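PDB 6FTF: protein kinase A regulatory subunit, putative from Trypanosoma cruzi, which probably restrains a protein kinase A catalytic subunit and binds nucleoside analogues in place of cyclic AMP to activate the kinase. Local coordinates for residues A[60-66]-A[130-136]. Coordinates in Å, arbitrary orientation, origin at the centre of the assembly. Numbering follows the deposited sequence.
Sequences AMQRATF and ELIAWVL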
loop_
_atom_site.group_PDB
_atom_site.type_symbol
_atom_site.label_atom_id
_atom_site.label_comp_id
_atom_site.label_asym_id
_atom_site.label_seq_id
_atom_site.Cartn_x
_atom_site.Cartn_y
_atom_site.Cartn_z
ATOM N N ALA A 60 16.765 -11.185 -8.742
ATOM C CA ALA A 60 16.324 -12.565 -8.864
ATOM C C ALA A 60 15.171 -12.737 -9.841
ATOM O O ALA A 60 14.823 -13.876 -10.167
ATOM C CB ALA A 60 15.878 -13.112 -7.502
ATOM N N MET A 61 14.601 -11.656 -10.337
ATOM C CA MET A 61 13.430 -11.754 -11.186
ATOM C C MET A 61 13.795 -11.957 -12.645
ATOM O O MET A 61 14.884 -11.589 -13.112
ATOM C CB MET A 61 12.574 -10.513 -11.002
ATOM C CG MET A 61 12.023 -10.427 -9.587
ATOM S SD MET A 61 10.881 -9.067 -9.312
ATOM C CE MET A 61 11.799 -7.840 -8.627
ATOM N N GLN A 62 12.878 -12.597 -13.357
ATOM C CA GLN A 62 13.029 -12.833 -14.786
ATOM C C GLN A 62 11.773 -12.351 -15.498
ATOM O O GLN A 62 10.672 -12.386 -14.947
ATOM C CB GLN A 62 13.201 -14.322 -15.065
ATOM C CG GLN A 62 14.363 -14.972 -14.330
ATOM C CD GLN A 62 14.394 -16.466 -14.556
ATOM O OE1 GLN A 62 13.826 -17.250 -13.780
ATOM N NE2 GLN A 62 15.028 -16.866 -15.633
ATOM N N ARG A 63 11.916 -11.931 -16.741
ATOM C CA ARG A 63 10.791 -11.352 -17.464
ATOM C C ARG A 63 9.997 -12.412 -18.204
ATOM O O ARG A 63 10.574 -13.325 -18.799
ATOM C CB ARG A 63 11.284 -10.306 -18.455
ATOM C CG ARG A 63 10.155 -9.559 -19.177
ATOM C CD ARG A 63 10.702 -8.288 -19.804
ATOM N NE ARG A 63 11.763 -8.606 -20.749
ATOM C CZ ARG A 63 12.779 -7.823 -21.064
ATOM N NH1 ARG A 63 13.665 -8.261 -21.942
ATOM N NH2 ARG A 63 12.922 -6.633 -20.520
ATOM N N ALA A 64 8.682 -12.259 -18.210
ATOM C CA ALA A 64 7.794 -13.114 -18.984
ATOM C C ALA A 64 6.751 -12.256 -19.678
ATOM O O ALA A 64 6.391 -11.188 -19.183
ATOM C CB ALA A 64 7.091 -14.126 -18.077
ATOM N N THR A 65 6.268 -12.719 -20.829
ATOM C CA THR A 65 5.219 -11.999 -21.526
ATOM C C THR A 65 4.102 -12.955 -21.889
ATOM O O THR A 65 4.311 -14.159 -22.052
ATOM C CB THR A 65 5.713 -11.299 -22.792
ATOM O OG1 THR A 65 6.099 -12.275 -23.762
ATOM C CG2 THR A 65 6.861 -10.382 -22.476
ATOM N N PHE A 66 2.922 -12.373 -22.051
ATOM C CA PHE A 66 1.691 -13.087 -22.323
ATOM C C PHE A 66 0.856 -12.256 -23.286
ATOM O O PHE A 66 1.064 -11.050 -23.453
ATOM C CB PHE A 66 0.883 -13.305 -21.039
ATOM C CG PHE A 66 1.615 -14.087 -19.993
ATOM C CD1 PHE A 66 2.411 -13.446 -19.046
ATOM C CD2 PHE A 66 1.511 -15.463 -19.949
ATOM C CE1 PHE A 66 3.094 -14.169 -18.091
ATOM C CE2 PHE A 66 2.194 -16.197 -18.985
ATOM C CZ PHE A 66 2.986 -15.542 -18.057
ATOM N N GLU A 130 -1.363 -7.449 -24.710
ATOM C CA GLU A 130 -0.166 -8.075 -24.163
ATOM C C GLU A 130 -0.103 -7.794 -22.670
ATOM O O GLU A 130 -0.743 -6.875 -22.165
ATOM C CB GLU A 130 1.129 -7.548 -24.812
ATOM C CG GLU A 130 1.176 -7.636 -26.317
ATOM C CD GLU A 130 0.618 -6.408 -27.012
ATOM O OE1 GLU A 130 0.483 -5.337 -26.375
ATOM O OE2 GLU A 130 0.322 -6.518 -28.221
ATOM N N LEU A 131 0.712 -8.581 -21.979
ATOM C CA LEU A 131 1.050 -8.330 -20.589
ATOM C C LEU A 131 2.508 -8.705 -20.396
ATOM O O LEU A 131 2.971 -9.745 -20.885
ATOM C CB LEU A 131 0.119 -9.106 -19.656
ATOM C CG LEU A 131 0.328 -8.904 -18.162
ATOM C CD1 LEU A 131 -1.001 -9.091 -17.409
ATOM C CD2 LEU A 131 1.377 -9.864 -17.593
ATOM N N ILE A 132 3.248 -7.831 -19.720
ATOM C CA ILE A 132 4.649 -8.048 -19.398
ATOM C C ILE A 132 4.755 -8.121 -17.888
ATOM O O ILE A 132 4.239 -7.244 -17.188
ATOM C CB ILE A 132 5.531 -6.900 -19.925
ATOM C CG1 ILE A 132 5.414 -6.770 -21.440
ATOM C CG2 ILE A 132 6.988 -7.090 -19.510
ATOM C CD1 ILE A 132 5.853 -5.434 -21.984
ATOM N N ALA A 133 5.441 -9.141 -17.384
ATOM C CA ALA A 133 5.592 -9.329 -15.951
ATOM C C ALA A 133 7.032 -9.668 -15.601
ATOM O O ALA A 133 7.796 -10.182 -16.420
ATOM C CB ALA A 133 4.695 -10.452 -15.450
ATOM N N TRP A 134 7.373 -9.411 -14.338
ATOM C CA TRP A 134 8.620 -9.855 -13.737
ATOM C C TRP A 134 8.286 -10.945 -12.722
ATOM O O TRP A 134 7.346 -10.800 -11.930
ATOM C CB TRP A 134 9.366 -8.680 -13.101
ATOM C CG TRP A 134 9.856 -7.732 -14.146
ATOM C CD1 TRP A 134 9.196 -6.623 -14.630
ATOM C CD2 TRP A 134 11.066 -7.834 -14.908
ATOM N NE1 TRP A 134 9.941 -6.030 -15.618
ATOM C CE2 TRP A 134 11.089 -6.750 -15.806
ATOM C CE3 TRP A 134 12.142 -8.718 -14.902
ATOM C CZ2 TRP A 134 12.147 -6.536 -16.684
ATOM C CZ3 TRP A 134 13.187 -8.503 -15.773
ATOM C CH2 TRP A 134 13.180 -7.423 -16.658
ATOM N N VAL A 135 9.041 -12.032 -12.758
ATOM C CA VAL A 135 8.660 -13.276 -12.098
ATOM C C VAL A 135 9.704 -13.669 -11.066
ATOM O O VAL A 135 10.901 -13.718 -11.364
ATOM C CB VAL A 135 8.465 -14.402 -13.123
ATOM C CG1 VAL A 135 7.829 -15.638 -12.458
ATOM C CG2 VAL A 135 7.647 -13.903 -14.308
ATOM N N LEU A 136 9.229 -13.981 -9.863
ATOM C CA LEU A 136 10.067 -14.374 -8.737
ATOM C C LEU A 136 9.772 -15.816 -8.350
ATOM O O LEU A 136 8.621 -16.250 -8.365
ATOM C CB LEU A 136 9.794 -13.469 -7.532
ATOM C CG LEU A 136 10.730 -13.615 -6.340
ATOM C CD1 LEU A 136 12.144 -13.187 -6.698
ATOM C CD2 LEU A 136 10.230 -12.795 -5.171
HETATM O O HOH W 1 12.239 -16.239 -11.442
#
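In the cupin-type beta barrel of a cyclic nucleotide-binding domain, the first and last strands are distant in sequence yet neighbours in space, and residues 60-66 and 130-136 illustrate how an antiparallel pair joins them. Strand 62-67 lies at the edge of its sheet, with 130-137 between it and strand 82-86. Before the strand proper, A60 and M61 pack against L136: A60 CB lies 3.8 Å from L136 CD1 and M61 CG 4.0 Å from the same methyl, while the methionine continues onto I36 and L40 of helix 30-42. Regular pairing then begins. Q62 and V135 form a hydrogen-bonded pair, with Q62 N to V135 O at 3.0 Å and V135 N to Q62 O at 2.8 Å; a water lies between Q62 OE1 (3.0 Å) and V135 O (2.9 Å), bridging side chain and backbone. R63 faces W134 in a non-hydrogen-bonded pair, its aliphatic CB over the indole six-membered ring in a CH-pi contact; W134 NE1 is engaged by Q87. On the other face, A64 pairs with A133 through two nearly linear bonds and sets its methyl against V135 CG2. T65 returns to the face of R63, opposite I132, where T65 CG2 meets I132 CG1 at 4.0 Å. F66 closes the register with L131, each backbone N reaching the other's O at 2.9 Å; its ring also touches Y84 and V126, and F66 CD1 lies 4.0 Å from L131 CD2.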